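Local structure of BfpC (Escherichia coli, 3VHJ) at residues N36-L39 with T40-S44; I65-K68 with R69-T73; F122-H126 with V127-Y131; T136-P139 with S140-V144; E146-S149 with I150-S154. The protein is a membrane protein essential for type IV pilus biogenesis, of which this chain is the cytoplasmic N-terminal domain, probably a part of the pilus assembly machinery. The protein carries 1 engineered substitution. All coordinates share one frame; numbering follows the deposited sequence.

How the contacts relate
All five contacts are local, and they sit at the ends of secondary structure or in loops. Contacts 3, 4 and 5 gather on one part of the domain. Contact 3 ends helix 116-127 and packs against contact 4, with Phe-124 CE2 3.3 Å from Val-144 CG2, while contact 4 leads into contact 5, where Glu-146 N lies 2.8 Å from Thr-136 O in a probable hydrogen bond. Contact 1, at the end of helix 31-42, lies across the chain's centre from contacts 4 and 5, its centre about 35 Å from that of contact 4. Contact 2, a turn before strand 72-73, comes within about 7 Å of contact 1 at the nearest atoms.

Contact 1: N36-L39 with T40-S44; sequences NKSL and TLMSS
Leu-39 and Ser-44 meet on the tightly packed side of the turn that finishes helix 31-42. With CG anti to the carbonyl carbon (chi1 -73°), the leucine lays its CD2 branch along the outgoing chain, where Leu-39 CD2 comes 3.3 Å from Ser-44 O and 4.1 Å from Ser-44 OG. Both residues also touch Val-60 of strand 55-60, and the serine hydroxyl is taken up by Gly-61 O and Leu-46 N beyond the turn. Ser-44 N, in turn, points back to Leu-39 O at 3.0 Å, in the plane of that carbonyl and nearly straight (167°). Ser-43, with a positive phi, is where the chain leaves helical geometry, and with two bonds back into the last turn the ending is a Schellman motif. The loose side is the outer surface, where Lys-37, Leu-41 and Ser-43 are exposed and make few side-chain contacts here. Thr-40 is the bonded point on it. Its OG1 stands anti to the carbonyl carbon (chi1 -63°), within reach of Asn-36 O: Thr-40 OG1 donates to that oxygen at 2.9 Å and Thr-40 N at 3.0 Å, from opposite faces of the carbonyl plane. The OG1 bond helps hold the threonine's chi1. Selenomethionine Met-42 brushes the backbone with CG, 3.2 Å from Ser-38 O, then bends at both following torsions and carries SE away; its side chain touches Leu-21 of strand 21-23. Asn-36 turns its amide back to Asn-32 O, and Lys-37 reaches Glu-29 in a long, weak ion pair.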
loop_
_atom_site.group_PDB
_atom_site.type_symbol
_atom_site.label_atom_id
_atom_site.label_comp_id
_atom_site.label_asym_id
_atom_site.label_seq_id
_atom_site.Cartn_x
_atom_site.Cartn_y
_atom_site.Cartn_z
ATOM N N ASN A 36 -13.451 -5.492 -11.117
ATOM C CA ASN A 36 -14.367 -6.608 -10.979
ATOM C C ASN A 36 -13.727 -7.945 -11.298
ATOM O O ASN A 36 -14.095 -8.964 -10.711
ATOM C CB ASN A 36 -15.601 -6.374 -11.844
ATOM C CG ASN A 36 -16.622 -5.508 -11.148
ATOM O OD1 ASN A 36 -17.257 -5.937 -10.182
ATOM N ND2 ASN A 36 -16.779 -4.281 -11.618
ATOM N N LYS A 37 -12.767 -7.943 -12.219
ATOM C CA LYS A 37 -12.070 -9.170 -12.584
ATOM C C LYS A 37 -11.181 -9.578 -11.418
ATOM O O LYS A 37 -11.023 -10.762 -11.126
ATOM C CB LYS A 37 -11.222 -8.959 -13.843
ATOM C CG LYS A 37 -12.045 -8.890 -15.127
ATOM C CD LYS A 37 -11.217 -8.449 -16.332
ATOM C CE LYS A 37 -10.079 -9.411 -16.636
ATOM N NZ LYS A 37 -9.319 -8.992 -17.847
ATOM N N SER A 38 -10.609 -8.584 -10.748
ATOM C CA SER A 38 -9.742 -8.845 -9.607
ATOM C C SER A 38 -10.567 -9.359 -8.428
ATOM O O SER A 38 -10.172 -10.309 -7.750
ATOM C CB SER A 38 -8.997 -7.566 -9.214
ATOM O OG SER A 38 -8.117 -7.804 -8.132
ATOM N N LEU A 39 -11.713 -8.730 -8.185
ATOM C CA LEU A 39 -12.593 -9.145 -7.092
ATOM C C LEU A 39 -13.043 -10.588 -7.306
ATOM O O LEU A 39 -13.084 -11.385 -6.369
ATOM C CB LEU A 39 -13.821 -8.236 -7.022
ATOM C CG LEU A 39 -13.600 -6.815 -6.497
ATOM C CD1 LEU A 39 -14.842 -5.988 -6.738
ATOM C CD2 LEU A 39 -13.265 -6.861 -5.012
ATOM N N THR A 40 -13.383 -10.917 -8.547
ATOM C CA THR A 40 -13.828 -12.266 -8.878
ATOM C C THR A 40 -12.698 -13.262 -8.659
ATOM O O THR A 40 -12.889 -14.309 -8.042
ATOM C CB THR A 40 -14.294 -12.348 -10.344
ATOM O OG1 THR A 40 -15.432 -11.500 -10.521
ATOM C CG2 THR A 40 -14.676 -13.783 -10.709
ATOM N N LEU A 41 -11.519 -12.922 -9.168
ATOM C CA LEU A 41 -10.346 -13.777 -9.035
ATOM C C LEU A 41 -9.959 -14.027 -7.584
ATOM O O LEU A 41 -9.485 -15.103 -7.241
ATOM C CB LEU A 41 -9.153 -13.154 -9.761
ATOM C CG LEU A 41 -7.810 -13.869 -9.573
ATOM C CD1 LEU A 41 -7.860 -15.236 -10.248
ATOM C CD2 LEU A 41 -6.693 -13.030 -10.164
HETATM N N MSE A 42 -10.163 -13.034 -6.728
HETATM C CA MSE A 42 -9.796 -13.175 -5.324
HETATM C C MSE A 42 -10.958 -13.557 -4.423
HETATM O O MSE A 42 -10.782 -13.718 -3.216
HETATM C CB MSE A 42 -9.177 -11.869 -4.822
HETATM C CG MSE A 42 -8.005 -11.376 -5.657
HETATM SE SE MSE A 42 -6.545 -12.647 -5.803
HETATM C CE MSE A 42 -5.821 -12.418 -4.036
ATOM N N SER A 43 -12.143 -13.703 -5.007
ATOM C CA SER A 43 -13.335 -14.039 -4.239
ATOM C C SER A 43 -13.470 -13.039 -3.093
ATOM O O SER A 43 -13.693 -13.413 -1.945
ATOM C CB SER A 43 -13.236 -15.467 -3.687
ATOM O OG SER A 43 -13.126 -16.407 -4.741
ATOM N N SER A 44 -13.327 -11.760 -3.424
ATOM C CA SER A 44 -13.416 -10.689 -2.442
ATOM C C SER A 44 -14.530 -9.711 -2.784
ATOM O O SER A 44 -14.907 -9.570 -3.949
ATOM C CB SER A 44 -12.090 -9.931 -2.379
ATOM O OG SER A 44 -12.193 -8.804 -1.531
#

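Contact 2: I65-K68 with R69-T73; sequences IGHK and RGQVT
The carboxamide of Gln-71 stands almost upright to the imidazole of His-67, their planes 89° apart, and OE1 approaches the ring obliquely, 3.9 Å from His-67 CD2. One face of the imidazole carries Ile-65 CG1, set toward the rim, while the ring nitrogens are held by Asp-62 N and Val-18 O. The amide of Gln-71 works with both ends. Lys-68 N donates to Gln-71 OE1 at 3.0 Å, coming from above the C=O plane (74° out of it) and not along a lone pair, and Gln-71 NE2 gives a hydrogen to Gly-66 O at 3.1 Å. Together they clasp the chain on which the glutamine folds back, round a type II beta turn from Lys-68 to Gln-71. The turn's own bond, Gln-71 N to Lys-68 O, is weak at 3.3 Å, and the two side-chain bonds probably supplement it. Replacing Gln-71 with a leucine would probably leave Gly-66 O and Lys-68 N without these partners and the loop freer to shift. Gly-70 has a positive phi, at which a CB would crowd the preceding carbonyl. Beyond it, the backbones of Gly-70 and Gln-71 bond to Leu-161, and Arg-69 lies on Lys-162 and Glu-163 of strand 162-163.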
loop_
_atom_site.group_PDB
_atom_site.type_symbol
_atom_site.label_atom_id
_atom_site.label_comp_id
_atom_site.label_asym_id
_atom_site.label_seq_id
_atom_site.Cartn_x
_atom_site.Cartn_y
_atom_site.Cartn_z
ATOM N N ILE A 65 -7.234 -11.380 6.526
ATOM C CA ILE A 65 -6.177 -10.728 7.276
ATOM C C ILE A 65 -6.695 -9.482 7.996
ATOM O O ILE A 65 -5.931 -8.578 8.325
ATOM C CB ILE A 65 -4.948 -10.380 6.380
ATOM C CG1 ILE A 65 -5.321 -9.346 5.319
ATOM C CG2 ILE A 65 -4.426 -11.655 5.698
ATOM C CD1 ILE A 65 -4.128 -8.894 4.492
ATOM N N GLY A 66 -8.007 -9.442 8.232
ATOM C CA GLY A 66 -8.596 -8.340 8.975
ATOM C C GLY A 66 -9.247 -7.190 8.235
ATOM O O GLY A 66 -9.782 -6.283 8.871
ATOM N N HIS A 67 -9.210 -7.206 6.909
ATOM C CA HIS A 67 -9.819 -6.119 6.144
ATOM C C HIS A 67 -11.328 -6.097 6.322
ATOM O O HIS A 67 -11.968 -7.137 6.359
ATOM C CB HIS A 67 -9.451 -6.252 4.666
ATOM C CG HIS A 67 -8.005 -5.973 4.393
ATOM N ND1 HIS A 67 -7.351 -6.447 3.279
ATOM C CD2 HIS A 67 -7.096 -5.247 5.085
ATOM C CE1 HIS A 67 -6.098 -6.027 3.295
ATOM N NE2 HIS A 67 -5.917 -5.296 4.380
ATOM N N LYS A 68 -11.888 -4.897 6.445
ATOM C CA LYS A 68 -13.324 -4.735 6.635
ATOM C C LYS A 68 -13.776 -3.428 6.001
ATOM O O LYS A 68 -12.986 -2.495 5.852
ATOM C CB LYS A 68 -13.669 -4.710 8.130
ATOM C CG LYS A 68 -13.600 -6.061 8.836
ATOM C CD LYS A 68 -13.702 -5.907 10.359
ATOM C CE LYS A 68 -14.994 -5.221 10.798
ATOM N NZ LYS A 68 -16.201 -6.067 10.585
ATOM N N ARG A 69 -15.049 -3.371 5.625
ATOM C CA ARG A 69 -15.616 -2.172 5.028
ATOM C C ARG A 69 -15.368 -0.995 5.972
ATOM O O ARG A 69 -15.406 -1.152 7.192
ATOM C CB ARG A 69 -17.126 -2.356 4.818
ATOM C CG ARG A 69 -17.803 -1.179 4.145
ATOM C CD ARG A 69 -19.328 -1.295 4.153
ATOM N NE ARG A 69 -19.955 -0.065 3.660
ATOM C CZ ARG A 69 -19.955 0.330 2.387
ATOM N NH1 ARG A 69 -19.367 -0.405 1.455
ATOM N NH2 ARG A 69 -20.534 1.472 2.047
ATOM N N GLY A 70 -15.094 0.178 5.410
ATOM C CA GLY A 70 -14.874 1.355 6.230
ATOM C C GLY A 70 -13.443 1.683 6.612
ATOM O O GLY A 70 -13.175 2.781 7.095
ATOM N N GLN A 71 -12.513 0.754 6.418
ATOM C CA GLN A 71 -11.124 1.038 6.771
ATOM C C GLN A 71 -10.483 1.894 5.696
ATOM O O GLN A 71 -10.683 1.661 4.503
ATOM C CB GLN A 71 -10.311 -0.252 6.916
ATOM C CG GLN A 71 -10.775 -1.162 8.027
ATOM C CD GLN A 71 -10.114 -2.522 7.962
ATOM O OE1 GLN A 71 -9.637 -2.939 6.908
ATOM N NE2 GLN A 71 -10.102 -3.231 9.083
ATOM N N VAL A 72 -9.724 2.897 6.121
ATOM C CA VAL A 72 -9.020 3.764 5.186
ATOM C C VAL A 72 -7.761 3.025 4.755
ATOM O O VAL A 72 -7.013 2.533 5.603
ATOM C CB VAL A 72 -8.586 5.088 5.852
ATOM C CG1 VAL A 72 -7.831 5.954 4.847
ATOM C CG2 VAL A 72 -9.807 5.821 6.401
ATOM N N THR A 73 -7.526 2.934 3.450
ATOM C CA THR A 73 -6.332 2.256 2.966
ATOM C C THR A 73 -5.164 3.228 3.116
ATOM O O THR A 73 -5.259 4.410 2.754
ATOM C CB THR A 73 -6.472 1.824 1.493
ATOM O OG1 THR A 73 -6.472 2.977 0.644
ATOM C CG2 THR A 73 -7.778 1.050 1.294
#

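Contact 3: F122-H126 with V127-Y131; sequences FFFDH and VAYGY
Phe-123 reaches Ala-128 because its CG is trans to the backbone N (chi1 178°), which carries the ring outward from the helix, beside its own carbonyl carbon, where one face meets Ala-128 CB. That methyl sits 4.0 Å from the centroid of the Phe-123 ring, only 14° off the normal, a CH-pi contact; its other side faces the Tyr-129 ring, with Ala-128 CB 3.8 Å above the plane, so it lies between two aromatic faces. The same phenylalanine's carbonyl is gripped twice: Val-127 N donates to Phe-123 O at 2.9 Å and Ala-128 N at 2.7 Å, from opposite faces of its plane. The second spans five residues and goes with the wider pi-type turn near the end of helix 116-127. On the flank, Val-127 CG2 meets Phe-122 CE2 at 3.6 Å. Substituting an alanine for Phe-123 would probably open a gap beside Ala-128 and Val-144, taking away the ring that the methyl rests on. Past the turn, Tyr-129 runs side by side with Phe-124, Tyr-129 OH lying 3.7 Å from Phe-124 CE2 at the ring's edge. Three elements thus close the helix: the doubly accepting Phe-123 O; apolar packing, with Phe-122, Phe-123 and Val-127 against Val-98 of the sheet and Phe-124 on the 142-144 loop; and a water that donates to Phe-124 O and accepts from Tyr-129 N.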
loop_
_atom_site.group_PDB
_atom_site.type_symbol
_atom_site.label_atom_id
_atom_site.label_comp_id
_atom_site.label_asym_id
_atom_site.label_seq_id
_atom_site.Cartn_x
_atom_site.Cartn_y
_atom_site.Cartn_z
ATOM N N PHE A 122 12.095 -8.751 1.860
ATOM C CA PHE A 122 11.220 -8.424 0.735
ATOM C C PHE A 122 11.660 -7.096 0.126
ATOM O O PHE A 122 11.732 -6.944 -1.093
ATOM C CB PHE A 122 9.769 -8.308 1.199
ATOM C CG PHE A 122 8.799 -8.081 0.079
ATOM C CD1 PHE A 122 8.353 -9.145 -0.697
ATOM C CD2 PHE A 122 8.359 -6.797 -0.222
ATOM C CE1 PHE A 122 7.477 -8.932 -1.765
ATOM C CE2 PHE A 122 7.484 -6.573 -1.287
ATOM C CZ PHE A 122 7.043 -7.644 -2.060
ATOM N N PHE A 123 11.951 -6.142 1.001
ATOM C CA PHE A 123 12.392 -4.812 0.616
ATOM C C PHE A 123 13.622 -4.872 -0.287
ATOM O O PHE A 123 13.642 -4.289 -1.375
ATOM C CB PHE A 123 12.708 -4.021 1.886
ATOM C CG PHE A 123 13.215 -2.631 1.640
ATOM C CD1 PHE A 123 12.402 -1.671 1.038
ATOM C CD2 PHE A 123 14.488 -2.262 2.065
ATOM C CE1 PHE A 123 12.848 -0.367 0.869
ATOM C CE2 PHE A 123 14.945 -0.957 1.901
ATOM C CZ PHE A 123 14.122 -0.006 1.302
ATOM N N PHE A 124 14.652 -5.578 0.168
ATOM C CA PHE A 124 15.880 -5.702 -0.605
ATOM C C PHE A 124 15.728 -6.517 -1.883
ATOM O O PHE A 124 16.227 -6.125 -2.932
ATOM C CB PHE A 124 16.988 -6.328 0.247
ATOM C CG PHE A 124 17.673 -5.358 1.159
ATOM C CD1 PHE A 124 17.515 -5.445 2.537
ATOM C CD2 PHE A 124 18.487 -4.356 0.639
ATOM C CE1 PHE A 124 18.164 -4.546 3.391
ATOM C CE2 PHE A 124 19.137 -3.455 1.479
ATOM C CZ PHE A 124 18.975 -3.552 2.860
ATOM N N ASP A 125 15.038 -7.650 -1.800
ATOM C CA ASP A 125 14.874 -8.504 -2.968
ATOM C C ASP A 125 13.969 -7.959 -4.068
ATOM O O ASP A 125 14.219 -8.199 -5.246
ATOM C CB ASP A 125 14.358 -9.890 -2.562
ATOM C CG ASP A 125 15.323 -10.640 -1.658
ATOM O OD1 ASP A 125 16.549 -10.453 -1.796
ATOM O OD2 ASP A 125 14.847 -11.431 -0.817
ATOM N N HIS A 126 12.933 -7.212 -3.704
ATOM C CA HIS A 126 12.005 -6.731 -4.725
ATOM C C HIS A 126 11.679 -5.248 -4.788
ATOM O O HIS A 126 11.220 -4.768 -5.821
ATOM C CB HIS A 126 10.679 -7.482 -4.588
ATOM C CG HIS A 126 10.823 -8.969 -4.544
ATOM N ND1 HIS A 126 11.168 -9.717 -5.648
ATOM C CD2 HIS A 126 10.676 -9.848 -3.523
ATOM C CE1 HIS A 126 11.225 -10.994 -5.312
ATOM N NE2 HIS A 126 10.932 -11.100 -4.027
ATOM N N VAL A 127 11.911 -4.514 -3.710
ATOM C CA VAL A 127 11.530 -3.109 -3.697
ATOM C C VAL A 127 12.612 -2.055 -3.858
ATOM O O VAL A 127 12.585 -1.268 -4.796
ATOM C CB VAL A 127 10.744 -2.795 -2.403
ATOM C CG1 VAL A 127 10.234 -1.354 -2.429
ATOM C CG2 VAL A 127 9.600 -3.786 -2.251
ATOM N N ALA A 128 13.546 -2.029 -2.920
ATOM C CA ALA A 128 14.621 -1.050 -2.917
ATOM C C ALA A 128 15.237 -0.761 -4.280
ATOM O O ALA A 128 15.511 0.394 -4.613
ATOM C CB ALA A 128 15.711 -1.495 -1.949
ATOM N N TYR A 129 15.448 -1.809 -5.067
ATOM C CA TYR A 129 16.086 -1.648 -6.366
ATOM C C TYR A 129 15.222 -2.079 -7.535
ATOM O O TYR A 129 15.734 -2.294 -8.631
ATOM C CB TYR A 129 17.382 -2.454 -6.377
ATOM C CG TYR A 129 18.183 -2.270 -5.109
ATOM C CD1 TYR A 129 18.694 -1.019 -4.761
ATOM C CD2 TYR A 129 18.405 -3.337 -4.241
ATOM C CE1 TYR A 129 19.407 -0.836 -3.574
ATOM C CE2 TYR A 129 19.113 -3.166 -3.055
ATOM C CZ TYR A 129 19.611 -1.913 -2.728
ATOM O OH TYR A 129 20.301 -1.734 -1.554
ATOM N N GLY A 130 13.917 -2.195 -7.316
ATOM C CA GLY A 130 13.050 -2.637 -8.395
ATOM C C GLY A 130 12.517 -1.557 -9.314
ATOM O O GLY A 130 11.923 -1.859 -10.351
ATOM N N TYR A 131 12.734 -0.300 -8.942
ATOM C CA TYR A 131 12.250 0.833 -9.720
ATOM C C TYR A 131 13.097 2.055 -9.341
ATOM O O TYR A 131 13.613 2.131 -8.231
ATOM C CB TYR A 131 10.767 1.050 -9.387
ATOM C CG TYR A 131 10.080 2.174 -10.125
ATOM C CD1 TYR A 131 10.172 3.492 -9.675
ATOM C CD2 TYR A 131 9.323 1.919 -11.269
ATOM C CE1 TYR A 131 9.526 4.529 -10.343
ATOM C CE2 TYR A 131 8.673 2.950 -11.948
ATOM C CZ TYR A 131 8.779 4.251 -11.478
ATOM O OH TYR A 131 8.147 5.272 -12.146
HETATM O O HOH W 1 15.057 -4.569 -4.871
#

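Contact 4: T136-P139 with S140-V144; sequences TYSP and SDVGV
Val-142 points its side chain back at Ser-138 and Pro-139, and each of its carbons has a neighbour there. Val-142 CB rests 3.2 Å from Pro-139 O and also faces the serine hydroxyl. One branch, CG1, lies trans to the backbone N (chi1 178°), which sets Val-142 CG1 3.7 Å from Ser-138 CB. The other runs beside the proline ring and puts Val-142 CG2 3.6 Å from Pro-139 CD, the two side chains pointing the same way. Beneath this packing, Pro-139 O is shared by two backbone donors: Val-142 N at 2.8 Å from above the carbonyl plane, and Gly-143 N at 3.2 Å, nearly in line with the C=O bond (161°). The first closes a type I beta turn from Pro-139 to Val-142, the second adds a bond one residue longer, and Gly-143 leaves with positive phi. Ser-138 has OG tucked between its own N and carbonyl carbon (chi1 72°), from where it donates to Val-144 O at 2.6 Å. On the strand side, Thr-136 CG2 lies 3.8 Å from Val-144 CG1. Val-142 and Val-144 both pack on Phe-124, while Asp-141 pairs with Lys-116. The chemistry is divided: one carbonyl and one hydroxyl fix the fold of the turn, whereas the valines and proline form the face that packs on Phe-123 and Phe-124 of helix 116-127 and Leu-88 of strand 85-90.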
loop_
_atom_site.group_PDB
_atom_site.type_symbol
_atom_site.label_atom_id
_atom_site.label_comp_id
_atom_site.label_asym_id
_atom_site.label_seq_id
_atom_site.Cartn_x
_atom_site.Cartn_y
_atom_site.Cartn_z
ATOM N N THR A 136 13.767 6.933 -1.150
ATOM C CA THR A 136 13.746 5.617 -0.525
ATOM C C THR A 136 13.949 5.805 0.978
ATOM O O THR A 136 14.847 6.535 1.403
ATOM C CB THR A 136 14.867 4.701 -1.062
ATOM O OG1 THR A 136 14.666 4.452 -2.461
ATOM C CG2 THR A 136 14.861 3.377 -0.320
ATOM N N TYR A 137 13.114 5.138 1.769
ATOM C CA TYR A 137 13.174 5.230 3.223
ATOM C C TYR A 137 13.334 3.868 3.886
ATOM O O TYR A 137 12.806 2.862 3.407
ATOM C CB TYR A 137 11.893 5.869 3.758
ATOM C CG TYR A 137 11.533 7.169 3.104
ATOM C CD1 TYR A 137 12.203 8.345 3.438
ATOM C CD2 TYR A 137 10.531 7.228 2.133
ATOM C CE1 TYR A 137 11.884 9.549 2.824
ATOM C CE2 TYR A 137 10.203 8.430 1.512
ATOM C CZ TYR A 137 10.886 9.585 1.863
ATOM O OH TYR A 137 10.581 10.778 1.257
ATOM N N SER A 138 14.057 3.845 5.002
ATOM C CA SER A 138 14.260 2.621 5.769
ATOM C C SER A 138 14.900 3.007 7.100
ATOM O O SER A 138 15.486 4.077 7.220
ATOM C CB SER A 138 15.174 1.641 5.021
ATOM O OG SER A 138 16.520 2.090 5.008
ATOM N N PRO A 139 14.779 2.145 8.118
ATOM C CA PRO A 139 15.366 2.435 9.431
ATOM C C PRO A 139 16.887 2.607 9.348
ATOM O O PRO A 139 17.532 2.093 8.435
ATOM C CB PRO A 139 14.959 1.218 10.262
ATOM C CG PRO A 139 13.632 0.839 9.656
ATOM C CD PRO A 139 13.937 0.938 8.177
ATOM N N SER A 140 17.455 3.329 10.307
ATOM C CA SER A 140 18.893 3.572 10.324
ATOM C C SER A 140 19.711 2.285 10.279
ATOM O O SER A 140 20.739 2.220 9.601
ATOM C CB SER A 140 19.270 4.379 11.566
ATOM O OG SER A 140 18.599 5.625 11.576
ATOM N N ASP A 141 19.260 1.260 10.994
ATOM C CA ASP A 141 19.981 -0.007 11.014
ATOM C C ASP A 141 19.860 -0.762 9.694
ATOM O O ASP A 141 20.434 -1.842 9.540
ATOM C CB ASP A 141 19.494 -0.886 12.172
ATOM C CG ASP A 141 18.055 -1.330 12.008
ATOM O OD1 ASP A 141 17.767 -2.074 11.049
ATOM O OD2 ASP A 141 17.213 -0.938 12.842
ATOM N N VAL A 142 19.111 -0.196 8.748
ATOM C CA VAL A 142 18.941 -0.813 7.435
ATOM C C VAL A 142 19.849 -0.089 6.444
ATOM O O VAL A 142 20.429 -0.707 5.553
ATOM C CB VAL A 142 17.477 -0.736 6.955
ATOM C CG1 VAL A 142 17.347 -1.353 5.571
ATOM C CG2 VAL A 142 16.581 -1.472 7.933
ATOM N N GLY A 143 19.954 1.227 6.605
ATOM C CA GLY A 143 20.830 2.022 5.762
ATOM C C GLY A 143 20.538 2.235 4.287
ATOM O O GLY A 143 21.451 2.563 3.525
ATOM N N VAL A 144 19.294 2.053 3.862
ATOM C CA VAL A 144 18.960 2.277 2.460
ATOM C C VAL A 144 18.076 3.518 2.385
ATOM O O VAL A 144 16.960 3.533 2.908
ATOM C CB VAL A 144 18.213 1.073 1.851
ATOM C CG1 VAL A 144 17.941 1.327 0.373
ATOM C CG2 VAL A 144 19.042 -0.192 2.026
#

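Contact 5: E146-S149 with I150-S154; sequences ESRS and ISELS
Ser-149 N donates to Glu-152 OE1 at 2.6 Å, short and nearly straight (167°), using the anti lone pair of the carboxylate oxygen, the one turned away from OE2. Glu-152 CG is anti to the carbonyl carbon (chi1 -67°), and the extended chain beyond it brings the carboxylate back over Ser-149 N. In the reverse direction Glu-152 N donates to Ser-149 O at 2.8 Å, arriving from above the plane of that carbonyl. The two residues therefore hold each other through backbone and side chain at once. Arg-148 lies across this carboxylate at about a right angle, but it touches with its aliphatic part: Arg-148 CG is 3.1 Å from Glu-152 OE1 and Arg-148 CD 3.4 Å from the same atom. Its charged end stays farther off, Arg-148 NE being 4.8 Å from Glu-152 OE1, so at most a weak electrostatic attraction is likely, with no salt bridge formed. The arginine also packs on Arg-135 and Tyr-137 of strand 135-137. On the other side of the turn Ser-151 OG comes 3.6 Å from Ser-149 CB, at the surface, while Ile-150 and Leu-153 turn inward to Phe-89 of strand 85-90. Ser-149 to Glu-152 is a type I beta turn at the start of the 3-10 segment 150-152; the glutamate side chain folds back to Ser-149 N as the acidic residue does in a capping box, but without the reciprocal hydroxyl bond.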
loop_
_atom_site.group_PDB
_atom_site.type_symbol
_atom_site.label_atom_id
_atom_site.label_comp_id
_atom_site.label_asym_id
_atom_site.label_seq_id
_atom_site.Cartn_x
_atom_site.Cartn_y
_atom_site.Cartn_z
ATOM N N GLU A 146 16.798 7.308 3.262
ATOM C CA GLU A 146 16.736 8.034 4.527
ATOM C C GLU A 146 15.863 7.378 5.585
ATOM O O GLU A 146 14.878 6.712 5.273
ATOM C CB GLU A 146 16.248 9.463 4.291
ATOM C CG GLU A 146 17.180 10.304 3.435
ATOM C CD GLU A 146 17.298 9.785 2.015
ATOM O OE1 GLU A 146 16.246 9.535 1.390
ATOM O OE2 GLU A 146 18.438 9.637 1.521
ATOM N N SER A 147 16.238 7.580 6.845
ATOM C CA SER A 147 15.497 7.020 7.968
ATOM C C SER A 147 14.348 7.951 8.342
ATOM O O SER A 147 14.548 8.961 9.013
ATOM C CB SER A 147 16.424 6.830 9.174
ATOM O OG SER A 147 15.724 6.258 10.267
ATOM N N ARG A 148 13.145 7.608 7.898
ATOM C CA ARG A 148 11.970 8.415 8.189
ATOM C C ARG A 148 10.828 7.498 8.608
ATOM O O ARG A 148 10.763 6.347 8.176
ATOM C CB ARG A 148 11.568 9.224 6.951
ATOM C CG ARG A 148 11.315 10.702 7.229
ATOM C CD ARG A 148 12.587 11.396 7.710
ATOM N NE ARG A 148 13.520 11.670 6.620
ATOM C CZ ARG A 148 14.827 11.864 6.783
ATOM N NH1 ARG A 148 15.366 11.806 7.994
ATOM N NH2 ARG A 148 15.595 12.131 5.737
ATOM N N SER A 149 9.941 8.004 9.458
ATOM C CA SER A 149 8.791 7.236 9.926
ATOM C C SER A 149 7.606 7.511 9.007
ATOM O O SER A 149 7.549 8.560 8.368
ATOM C CB SER A 149 8.416 7.649 11.352
ATOM O OG SER A 149 9.495 7.456 12.251
ATOM N N ILE A 150 6.666 6.571 8.941
ATOM C CA ILE A 150 5.476 6.754 8.112
ATOM C C ILE A 150 4.794 8.044 8.553
ATOM O O ILE A 150 4.313 8.811 7.725
ATOM C CB ILE A 150 4.447 5.607 8.294
ATOM C CG1 ILE A 150 4.861 4.373 7.493
ATOM C CG2 ILE A 150 3.063 6.077 7.832
ATOM C CD1 ILE A 150 4.622 4.488 6.000
ATOM N N SER A 151 4.760 8.264 9.865
ATOM C CA SER A 151 4.129 9.446 10.447
ATOM C C SER A 151 4.756 10.744 9.954
ATOM O O SER A 151 4.173 11.814 10.108
ATOM C CB SER A 151 4.208 9.393 11.979
ATOM O OG SER A 151 5.550 9.479 12.434
ATOM N N GLU A 152 5.943 10.649 9.369
ATOM C CA GLU A 152 6.629 11.832 8.861
ATOM C C GLU A 152 6.301 12.121 7.400
ATOM O O GLU A 152 6.771 13.113 6.844
ATOM C CB GLU A 152 8.144 11.683 9.022
ATOM C CG GLU A 152 8.610 11.667 10.468
ATOM C CD GLU A 152 10.111 11.506 10.601
ATOM O OE1 GLU A 152 10.634 10.421 10.278
ATOM O OE2 GLU A 152 10.771 12.470 11.029
ATOM N N LEU A 153 5.503 11.255 6.779
ATOM C CA LEU A 153 5.118 11.441 5.379
ATOM C C LEU A 153 3.861 12.304 5.295
ATOM O O LEU A 153 3.048 12.316 6.218
ATOM C CB LEU A 153 4.849 10.084 4.712
ATOM C CG LEU A 153 5.962 9.032 4.732
ATOM C CD1 LEU A 153 5.472 7.761 4.039
ATOM C CD2 LEU A 153 7.203 9.567 4.040
ATOM N N SER A 154 3.698 13.020 4.187
ATOM C CA SER A 154 2.528 13.877 4.009
ATOM C C SER A 154 1.293 13.055 3.642
ATOM O O SER A 154 1.325 12.246 2.711
ATOM C CB SER A 154 2.789 14.922 2.919
ATOM O OG SER A 154 3.864 15.776 3.273
#